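Local coordinates for protein 4-hydroxybutyrate CoA-transferase (Porphyromonas gingivalis, PDB 3D3U) that probably transfers coenzyme A between acyl-CoA thioesters and carboxylic acids such as acetate and 4-hydroxybutyrate, at residues E182-V187 against E276-V281; D340-A345 against G351-A356; T381-V386 against R404-A409. All blocks are in the same frame, centred on the assembly; numbering follows the deposited sequence.

Interaction 1. Residues E182-V187 against E276-V281; sequences EPIAEV and ELYDFV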
loop_
_atom_site.group_PDB
_atom_site.type_symbol
_atom_site.label_atom_id
_atom_site.label_comp_id
_atom_site.label_asym_id
_atom_site.label_seq_id
_atom_site.Cartn_x
_atom_site.Cartn_y
_atom_site.Cartn_z
ATOM N N GLU A 182 18.510 14.028 -2.348
ATOM C CA GLU A 182 18.466 13.201 -1.144
ATOM C C GLU A 182 17.784 11.854 -1.478
ATOM O O GLU A 182 16.708 11.831 -2.074
ATOM C CB GLU A 182 17.849 13.938 0.080
ATOM C CG GLU A 182 18.871 14.586 1.042
ATOM C CD GLU A 182 18.740 14.177 2.595
ATOM O OE1 GLU A 182 17.582 13.987 3.201
ATOM O OE2 GLU A 182 19.850 14.079 3.274
ATOM N N PRO A 183 18.427 10.743 -1.090
ATOM C CA PRO A 183 18.020 9.383 -1.507
ATOM C C PRO A 183 16.682 8.948 -0.883
ATOM O O PRO A 183 16.385 9.216 0.282
ATOM C CB PRO A 183 19.130 8.508 -0.951
ATOM C CG PRO A 183 19.650 9.260 0.275
ATOM C CD PRO A 183 19.569 10.706 -0.138
ATOM N N ILE A 184 15.854 8.271 -1.654
ATOM C CA ILE A 184 14.523 8.014 -1.253
ATOM C C ILE A 184 14.575 6.976 -0.165
ATOM O O ILE A 184 15.034 5.924 -0.401
ATOM C CB ILE A 184 13.860 7.573 -2.515
ATOM C CG1 ILE A 184 13.717 8.818 -3.398
ATOM C CG2 ILE A 184 12.572 6.796 -2.237
ATOM C CD1 ILE A 184 12.468 9.655 -3.146
ATOM N N ALA A 185 14.139 7.283 1.046
ATOM C CA ALA A 185 14.139 6.286 2.120
ATOM C C ALA A 185 13.913 4.920 1.600
ATOM O O ALA A 185 13.065 4.709 0.725
ATOM C CB ALA A 185 13.031 6.552 3.097
ATOM N N GLU A 186 14.636 3.979 2.178
ATOM C CA GLU A 186 14.551 2.580 1.698
ATOM C C GLU A 186 14.037 1.658 2.771
ATOM O O GLU A 186 14.323 1.897 3.895
ATOM C CB GLU A 186 15.914 2.092 1.129
ATOM C CG GLU A 186 17.193 2.430 1.915
ATOM C CD GLU A 186 18.466 2.170 1.096
ATOM O OE1 GLU A 186 19.411 2.990 1.252
ATOM O OE2 GLU A 186 18.545 1.171 0.271
ATOM N N VAL A 187 13.270 0.630 2.467
ATOM C CA VAL A 187 12.973 -0.344 3.520
ATOM C C VAL A 187 13.287 -1.725 3.021
ATOM O O VAL A 187 12.688 -2.187 2.047
ATOM C CB VAL A 187 11.546 -0.178 4.115
ATOM C CG1 VAL A 187 10.794 0.977 3.455
ATOM C CG2 VAL A 187 10.743 -1.517 4.171
ATOM N N GLU A 276 17.920 -0.399 -5.107
ATOM C CA GLU A 276 17.733 -1.145 -6.358
ATOM C C GLU A 276 16.309 -1.008 -6.908
ATOM O O GLU A 276 16.118 -0.769 -8.092
ATOM C CB GLU A 276 18.047 -2.601 -6.159
ATOM C CG GLU A 276 17.946 -3.398 -7.461
ATOM C CD GLU A 276 19.237 -4.121 -7.781
ATOM O OE1 GLU A 276 19.275 -5.066 -8.637
ATOM O OE2 GLU A 276 20.237 -3.688 -7.156
ATOM N N LEU A 277 15.297 -1.166 -6.052
ATOM C CA LEU A 277 13.927 -0.940 -6.484
ATOM C C LEU A 277 13.889 0.377 -7.162
ATOM O O LEU A 277 13.480 0.455 -8.347
ATOM C CB LEU A 277 12.979 -0.873 -5.307
ATOM C CG LEU A 277 11.780 -1.789 -5.390
ATOM C CD1 LEU A 277 10.789 -1.460 -4.375
ATOM C CD2 LEU A 277 11.114 -1.696 -6.711
ATOM N N TYR A 278 14.321 1.414 -6.433
ATOM C CA TYR A 278 14.149 2.799 -6.930
ATOM C C TYR A 278 14.820 2.965 -8.237
ATOM O O TYR A 278 14.137 3.347 -9.215
ATOM C CB TYR A 278 14.538 3.880 -5.929
ATOM C CG TYR A 278 13.835 3.657 -4.599
ATOM C CD1 TYR A 278 12.525 3.186 -4.556
ATOM C CD2 TYR A 278 14.482 3.858 -3.381
ATOM C CE1 TYR A 278 11.878 2.918 -3.357
ATOM C CE2 TYR A 278 13.821 3.598 -2.154
ATOM C CZ TYR A 278 12.514 3.110 -2.162
ATOM O OH TYR A 278 11.816 2.846 -0.982
ATOM N N ASP A 279 16.095 2.603 -8.330
ATOM C CA ASP A 279 16.677 2.632 -9.677
ATOM C C ASP A 279 16.038 1.803 -10.763
ATOM O O ASP A 279 16.165 2.172 -11.898
ATOM C CB ASP A 279 18.192 2.360 -9.770
ATOM C CG ASP A 279 18.967 2.993 -8.692
ATOM O OD1 ASP A 279 18.441 3.938 -8.090
ATOM O OD2 ASP A 279 20.100 2.583 -8.343
ATOM N N PHE A 280 15.417 0.672 -10.449
ATOM C CA PHE A 280 14.718 -0.136 -11.475
ATOM C C PHE A 280 13.421 0.559 -11.928
ATOM O O PHE A 280 13.098 0.628 -13.154
ATOM C CB PHE A 280 14.379 -1.507 -10.904
ATOM C CG PHE A 280 13.523 -2.406 -11.798
ATOM C CD1 PHE A 280 14.089 -3.115 -12.890
ATOM C CD2 PHE A 280 12.161 -2.672 -11.472
ATOM C CE1 PHE A 280 13.300 -4.009 -13.712
ATOM C CE2 PHE A 280 11.398 -3.577 -12.298
ATOM C CZ PHE A 280 12.003 -4.246 -13.425
ATOM N N VAL A 281 12.651 1.078 -10.979
ATOM C CA VAL A 281 11.374 1.666 -11.420
ATOM C C VAL A 281 11.512 3.033 -12.099
ATOM O O VAL A 281 10.605 3.519 -12.842
ATOM C CB VAL A 281 10.339 1.665 -10.306
ATOM C CG1 VAL A 281 10.291 0.208 -9.709
ATOM C CG2 VAL A 281 10.617 2.825 -9.260
#

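Interaction 2. Residues D340-A345 against G351-A356; sequences DFLRGA and GISIMA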
loop_
_atom_site.group_PDB
_atom_site.type_symbol
_atom_site.label_atom_id
_atom_site.label_comp_id
_atom_site.label_asym_id
_atom_site.label_seq_id
_atom_site.Cartn_x
_atom_site.Cartn_y
_atom_site.Cartn_z
ATOM N N ASP A 340 -10.784 -4.119 0.408
ATOM C CA ASP A 340 -11.058 -3.629 -0.922
ATOM C C ASP A 340 -10.801 -4.753 -1.895
ATOM O O ASP A 340 -11.684 -5.078 -2.739
ATOM C CB ASP A 340 -10.125 -2.473 -1.232
ATOM C CG ASP A 340 -10.519 -1.213 -0.465
ATOM O OD1 ASP A 340 -9.591 -0.331 -0.258
ATOM O OD2 ASP A 340 -11.738 -1.046 -0.079
ATOM N N PHE A 341 -9.613 -5.360 -1.753
ATOM C CA PHE A 341 -9.197 -6.465 -2.588
ATOM C C PHE A 341 -9.951 -7.781 -2.369
ATOM O O PHE A 341 -10.167 -8.504 -3.308
ATOM C CB PHE A 341 -7.705 -6.647 -2.462
ATOM C CG PHE A 341 -6.953 -5.804 -3.373
ATOM C CD1 PHE A 341 -6.930 -6.082 -4.725
ATOM C CD2 PHE A 341 -6.261 -4.719 -2.923
ATOM C CE1 PHE A 341 -6.236 -5.312 -5.625
ATOM C CE2 PHE A 341 -5.518 -3.886 -3.848
ATOM C CZ PHE A 341 -5.493 -4.205 -5.160
ATOM N N LEU A 342 -10.395 -8.088 -1.150
ATOM C CA LEU A 342 -11.355 -9.204 -0.971
ATOM C C LEU A 342 -12.532 -9.148 -1.921
ATOM O O LEU A 342 -12.811 -10.145 -2.620
ATOM C CB LEU A 342 -11.929 -9.260 0.454
ATOM C CG LEU A 342 -11.531 -10.405 1.390
ATOM C CD1 LEU A 342 -9.955 -10.370 1.685
ATOM C CD2 LEU A 342 -12.391 -10.405 2.715
ATOM N N ARG A 343 -13.212 -7.985 -1.865
ATOM C CA ARG A 343 -14.452 -7.631 -2.549
ATOM C C ARG A 343 -14.236 -7.642 -4.092
ATOM O O ARG A 343 -15.026 -8.186 -4.884
ATOM C CB ARG A 343 -14.861 -6.176 -2.098
ATOM C CG ARG A 343 -15.596 -5.876 -0.698
ATOM C CD ARG A 343 -16.401 -4.460 -0.620
ATOM N NE ARG A 343 -17.774 -4.528 -1.174
ATOM C CZ ARG A 343 -18.734 -5.367 -0.689
ATOM N NH1 ARG A 343 -19.985 -5.458 -1.207
ATOM N NH2 ARG A 343 -18.415 -6.166 0.347
ATOM N N GLY A 344 -13.138 -6.989 -4.471
ATOM C CA GLY A 344 -12.797 -6.767 -5.812
ATOM C C GLY A 344 -12.296 -8.041 -6.376
ATOM O O GLY A 344 -12.574 -8.303 -7.558
ATOM N N ALA A 345 -11.585 -8.874 -5.596
ATOM C CA ALA A 345 -11.251 -10.258 -6.093
ATOM C C ALA A 345 -12.496 -11.078 -6.385
ATOM O O ALA A 345 -12.467 -11.946 -7.285
ATOM C CB ALA A 345 -10.347 -11.042 -5.183
ATOM N N GLY A 351 -11.566 -15.200 -10.066
ATOM C CA GLY A 351 -10.728 -14.594 -9.039
ATOM C C GLY A 351 -10.964 -15.322 -7.769
ATOM O O GLY A 351 -11.917 -15.991 -7.646
ATOM N N ILE A 352 -10.085 -15.212 -6.818
ATOM C CA ILE A 352 -10.316 -15.774 -5.538
ATOM C C ILE A 352 -9.630 -14.872 -4.540
ATOM O O ILE A 352 -8.985 -13.933 -4.920
ATOM C CB ILE A 352 -9.672 -17.131 -5.421
ATOM C CG1 ILE A 352 -8.201 -17.094 -5.876
ATOM C CG2 ILE A 352 -10.601 -18.270 -5.916
ATOM C CD1 ILE A 352 -7.377 -18.242 -5.242
ATOM N N SER A 353 -9.760 -15.119 -3.252
ATOM C CA SER A 353 -9.018 -14.314 -2.346
ATOM C C SER A 353 -8.531 -15.262 -1.286
ATOM O O SER A 353 -9.291 -16.105 -0.807
ATOM C CB SER A 353 -9.888 -13.211 -1.788
ATOM O OG SER A 353 -10.989 -13.787 -1.081
ATOM N N ILE A 354 -7.247 -15.156 -0.977
ATOM C CA ILE A 354 -6.586 -15.953 0.065
ATOM C C ILE A 354 -6.133 -15.104 1.285
ATOM O O ILE A 354 -5.543 -14.029 1.068
ATOM C CB ILE A 354 -5.343 -16.621 -0.555
ATOM C CG1 ILE A 354 -5.704 -17.416 -1.840
ATOM C CG2 ILE A 354 -4.688 -17.484 0.463
ATOM C CD1 ILE A 354 -4.493 -17.609 -2.806
ATOM N N MET A 355 -6.412 -15.557 2.524
ATOM C CA MET A 355 -5.861 -14.973 3.730
ATOM C C MET A 355 -4.777 -15.967 4.138
ATOM O O MET A 355 -5.050 -17.090 4.443
ATOM C CB MET A 355 -6.925 -14.776 4.819
ATOM C CG MET A 355 -6.808 -13.491 5.671
ATOM S SD MET A 355 -8.385 -12.314 5.820
ATOM C CE MET A 355 -7.925 -10.500 5.429
ATOM N N ALA A 356 -3.520 -15.589 4.080
ATOM C CA ALA A 356 -2.482 -16.505 4.501
ATOM C C ALA A 356 -1.854 -15.919 5.762
ATOM O O ALA A 356 -1.583 -14.695 5.777
ATOM C CB ALA A 356 -1.418 -16.644 3.384
#

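Interaction 3. Residues T381-V386 against R404-A409; sequences TGRNEV and RQRAEA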
loop_
_atom_site.group_PDB
_atom_site.type_symbol
_atom_site.label_atom_id
_atom_site.label_comp_id
_atom_site.label_asym_id
_atom_site.label_seq_id
_atom_site.Cartn_x
_atom_site.Cartn_y
_atom_site.Cartn_z
ATOM N N THR A 381 -17.029 -7.330 9.561
ATOM C CA THR A 381 -16.113 -8.166 8.757
ATOM C C THR A 381 -16.400 -9.693 8.692
ATOM O O THR A 381 -15.482 -10.488 8.483
ATOM C CB THR A 381 -14.637 -7.868 9.117
ATOM O OG1 THR A 381 -13.802 -8.965 8.639
ATOM C CG2 THR A 381 -14.457 -7.657 10.705
ATOM N N GLY A 382 -17.697 -10.032 8.848
ATOM C CA GLY A 382 -18.300 -11.375 8.757
ATOM C C GLY A 382 -17.964 -12.198 7.516
ATOM O O GLY A 382 -17.779 -11.626 6.429
ATOM N N ARG A 383 -17.905 -13.546 7.725
ATOM C CA ARG A 383 -17.450 -14.744 6.822
ATOM C C ARG A 383 -17.585 -14.838 5.274
ATOM O O ARG A 383 -16.574 -15.210 4.660
ATOM C CB ARG A 383 -17.954 -16.111 7.378
ATOM C CG ARG A 383 -19.444 -16.435 7.065
ATOM C CD ARG A 383 -20.382 -15.303 7.482
ATOM N NE ARG A 383 -21.704 -15.767 7.859
ATOM C CZ ARG A 383 -22.097 -15.947 9.112
ATOM N NH1 ARG A 383 -23.333 -16.384 9.375
ATOM N NH2 ARG A 383 -21.236 -15.697 10.100
ATOM N N ASN A 384 -18.811 -14.636 4.706
ATOM C CA ASN A 384 -19.142 -14.313 3.263
ATOM C C ASN A 384 -18.227 -13.256 2.617
ATOM O O ASN A 384 -18.691 -12.319 1.915
ATOM C CB ASN A 384 -20.531 -13.712 3.240
ATOM C CG ASN A 384 -20.826 -12.937 4.516
ATOM O OD1 ASN A 384 -20.175 -11.935 4.836
ATOM N ND2 ASN A 384 -21.790 -13.450 5.281
ATOM N N GLU A 385 -16.934 -13.425 2.941
ATOM C CA GLU A 385 -15.772 -12.594 2.617
ATOM C C GLU A 385 -14.702 -13.487 1.823
ATOM O O GLU A 385 -14.590 -13.347 0.584
ATOM C CB GLU A 385 -15.231 -11.903 3.916
ATOM C CG GLU A 385 -15.505 -10.406 4.115
ATOM C CD GLU A 385 -16.809 -9.856 3.488
ATOM O OE1 GLU A 385 -17.793 -10.638 3.406
ATOM O OE2 GLU A 385 -16.867 -8.614 3.096
ATOM N N VAL A 386 -14.024 -14.449 2.476
ATOM C CA VAL A 386 -12.783 -15.070 1.963
ATOM C C VAL A 386 -12.991 -16.473 1.384
ATOM O O VAL A 386 -13.873 -17.196 1.852
ATOM C CB VAL A 386 -11.816 -15.109 3.149
ATOM C CG1 VAL A 386 -10.393 -15.392 2.750
ATOM C CG2 VAL A 386 -11.925 -13.759 3.933
ATOM N N ARG A 404 -20.430 -25.730 9.895
ATOM C CA ARG A 404 -19.581 -26.877 10.397
ATOM C C ARG A 404 -18.303 -27.252 9.622
ATOM O O ARG A 404 -17.321 -27.636 10.235
ATOM C CB ARG A 404 -20.361 -28.188 10.639
ATOM C CG ARG A 404 -20.833 -28.968 9.380
ATOM C CD ARG A 404 -22.271 -28.583 8.899
ATOM N NE ARG A 404 -22.797 -29.341 7.739
ATOM C CZ ARG A 404 -23.746 -30.315 7.796
ATOM N NH1 ARG A 404 -24.280 -30.680 8.971
ATOM N NH2 ARG A 404 -24.161 -30.928 6.677
ATOM N N GLN A 405 -18.318 -27.203 8.297
ATOM C CA GLN A 405 -17.085 -27.457 7.527
ATOM C C GLN A 405 -16.006 -26.390 7.764
ATOM O O GLN A 405 -14.839 -26.731 8.073
ATOM C CB GLN A 405 -17.375 -27.574 6.027
ATOM C CG GLN A 405 -18.676 -28.316 5.755
ATOM C CD GLN A 405 -19.058 -28.384 4.297
ATOM O OE1 GLN A 405 -19.294 -27.360 3.612
ATOM N NE2 GLN A 405 -19.165 -29.598 3.825
ATOM N N ARG A 406 -16.398 -25.107 7.605
ATOM C CA ARG A 406 -15.517 -23.943 7.751
ATOM C C ARG A 406 -14.777 -24.072 9.118
ATOM O O ARG A 406 -13.539 -23.980 9.196
ATOM C CB ARG A 406 -16.340 -22.656 7.648
ATOM C CG ARG A 406 -17.121 -22.483 6.337
ATOM C CD ARG A 406 -18.334 -21.453 6.388
ATOM N NE ARG A 406 -17.953 -20.050 6.223
ATOM C CZ ARG A 406 -17.775 -19.493 5.031
ATOM N NH1 ARG A 406 -17.971 -20.223 3.929
ATOM N NH2 ARG A 406 -17.385 -18.214 4.912
ATOM N N ALA A 407 -15.558 -24.358 10.167
ATOM C CA ALA A 407 -15.078 -24.678 11.500
ATOM C C ALA A 407 -13.865 -25.640 11.490
ATOM O O ALA A 407 -12.725 -25.322 11.999
ATOM C CB ALA A 407 -16.212 -25.309 12.290
ATOM N N GLU A 408 -14.116 -26.826 10.922
ATOM C CA GLU A 408 -13.167 -27.867 11.090
ATOM C C GLU A 408 -12.131 -27.952 9.920
ATOM O O GLU A 408 -11.073 -28.549 10.065
ATOM C CB GLU A 408 -13.862 -29.133 11.662
ATOM C CG GLU A 408 -14.049 -30.333 10.793
ATOM C CD GLU A 408 -14.785 -29.993 9.514
ATOM O OE1 GLU A 408 -15.750 -30.747 9.147
ATOM O OE2 GLU A 408 -14.406 -28.980 8.871
ATOM N N ALA A 409 -12.376 -27.252 8.822
ATOM C CA ALA A 409 -11.508 -27.420 7.725
ATOM C C ALA A 409 -10.362 -26.528 8.127
ATOM O O ALA A 409 -9.175 -26.718 7.724
ATOM C CB ALA A 409 -12.156 -26.931 6.485
#

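Interaction 1. Residues E182-V187 against E276-V281
The phenol ring of Tyr278 carries this contact. Over one face lies CG2 of Ile184, 3.4 Å above the plane and displaced toward the rim, while Glu186 CA and Ala185 O stand at the ring edge, near its plane. The methyl makes a CH-pi contact: Ile184 CG2 is 3.6 Å from the Tyr278 ring centroid and only 19° off the ring normal. Of the ring atoms, CE2 of Tyr278 comes nearest to Ile184 CG2, at 3.4 Å. The first torsion of Ile184 (chi1 -72°) explains the pose: it sets CG2 opposite the backbone N and over the ring, while the CG1 branch runs off elsewhere.

Beyond the ring, the hydroxyl ties into the loop backbone. Tyr278 OH donates to Ala185 O at 2.8 Å, within the carbonyl plane and with a C=O...O angle of 148°. The same oxygen accepts from Gly273 N, so two bonds fix the position of the hydroxyl end of the side chain. In the fold, this is where the chain leaving strand 176-180, the last of the six-stranded parallel sheet, lies against helix 275-281, which leads to strand 287-289 of the larger mixed sheet. A tyrosine of the C-terminal family region thus grips a loop of the N-terminal one.

Glu186 flanks the same ring, its CB 4.2 Å from Tyr278 CE2. Its carboxylate continues to the start of the helix, where OE2 accepts from Lys275 N. Backbone hydrogen bonding between Val187 and Gly273 carries the loop's attachment past the tyrosine, and Met160 touches Ile184 as well.

Interaction 2. Residues D340-A345 against G351-A356
Leu342 and Ala345, three residues apart on the helix, lie against Ser353 and Met355 on the neighbouring strand. The leucine does not aim at the strand from its CB; its torsions (chi1 -110°) swing the branched end closer, bringing CG to 4.2 Å from Ser353 OG. Its CD1 methyl goes on to meet the end of Met355, 4.3 Å from CE. The methionine chain likewise leaves the strand without pointing at the helix, and its bends return the CE methyl to the leucine, making this a loose apolar contact between two side-chain ends.

Ser353 does point at the helix. Its OG sits between the backbone N and the carbonyl carbon (chi1 61°), beside Leu342, while its CB lies 4.1 Å from the Ala345 CB. The alanine methyl is short enough to rest against the strand backbone, with Ile352 O as its nearest neighbour at 3.2 Å.

Helix 338-345 and strand 352-356 are consecutive elements of an alpha/beta domain: the helix covers one face of the mixed sheet, and strand 352-356 pairs in parallel with strand 307-311, as in a beta-alpha-beta crossover. The short segments run roughly antiparallel (148°), with axes 7.4 Å apart. Leu342 touches Asn311 and Ala345 touches Ser309 of strand 307-311, so the helix lies over both strands.

On the other face of the sheet, Ile352 and Ile354 point away from the helix and touch Tyr388 and Val390, respectively, of strand 388-391. Near the connecting turn, the Ala345 carbonyl oxygen lies 3.6 Å from Gly351 CA, backbone against backbone.

Interaction 3. Residues T381-V386 against R404-A409
Arg406 reaches from its helix toward the backbone carbonyl and the first side-chain carbons of Arg383. The polar part of the contact is one close approach: NH2 of Arg406 lies 3.1 Å from Arg383 O, which sits at the guanidinium edge and in its plane. The angle is too poor for this to count as a hydrogen bond.

Carbon contacts make up much of the rest. The same NH2 lies 3.3 Å from the CB of Arg383 and 3.5 Å from its CG. The Arg383 chain bends at chi2 (-52°), which takes its own guanidinium away from the helix; the Arg383 side chain also touches Met319 and Gln321. The two arginine side chains cross at about a right angle, with guanidinium planes 55° apart.

As for charge, the nearest charged nitrogens, Arg383 NE and Arg406 NH2, remain 5.8 Å apart. This small contact joins the loop leading into strand 388-391 to helix 403-413, on either side in sequence of the hairpin formed by 388-391 and 394-397. Farther round the helix, Ala407 and Glu408 pack on helix 418-427.

Chemically, the approach joins a cation to the negative end of a carbonyl dipole and to aliphatic carbons, so it is probably mildly attractive despite the second arginine, whose charged end is turned elsewhere.

The three contacts follow one another along the chain, each closing before the next opens. Interaction 1 lies across the centre of the chain from the other two, its centre about 29 Å from that of interaction 2 and about 40 Å from that of interaction 3; it joins the N-terminal and C-terminal family regions. Interactions 2 and 3 belong to the C-terminal region alone, with centres about 14 Å apart. They touch directly: Leu342 CD2 packs 3.4 Å from Glu385 CG, and also against Val386. Strand 352-356, interior to the mixed sheet, pairs with 388-391; the chain then runs through antiparallel edge strand 394-397 to helix 403-413, placing interaction 3 at the sheet's edge.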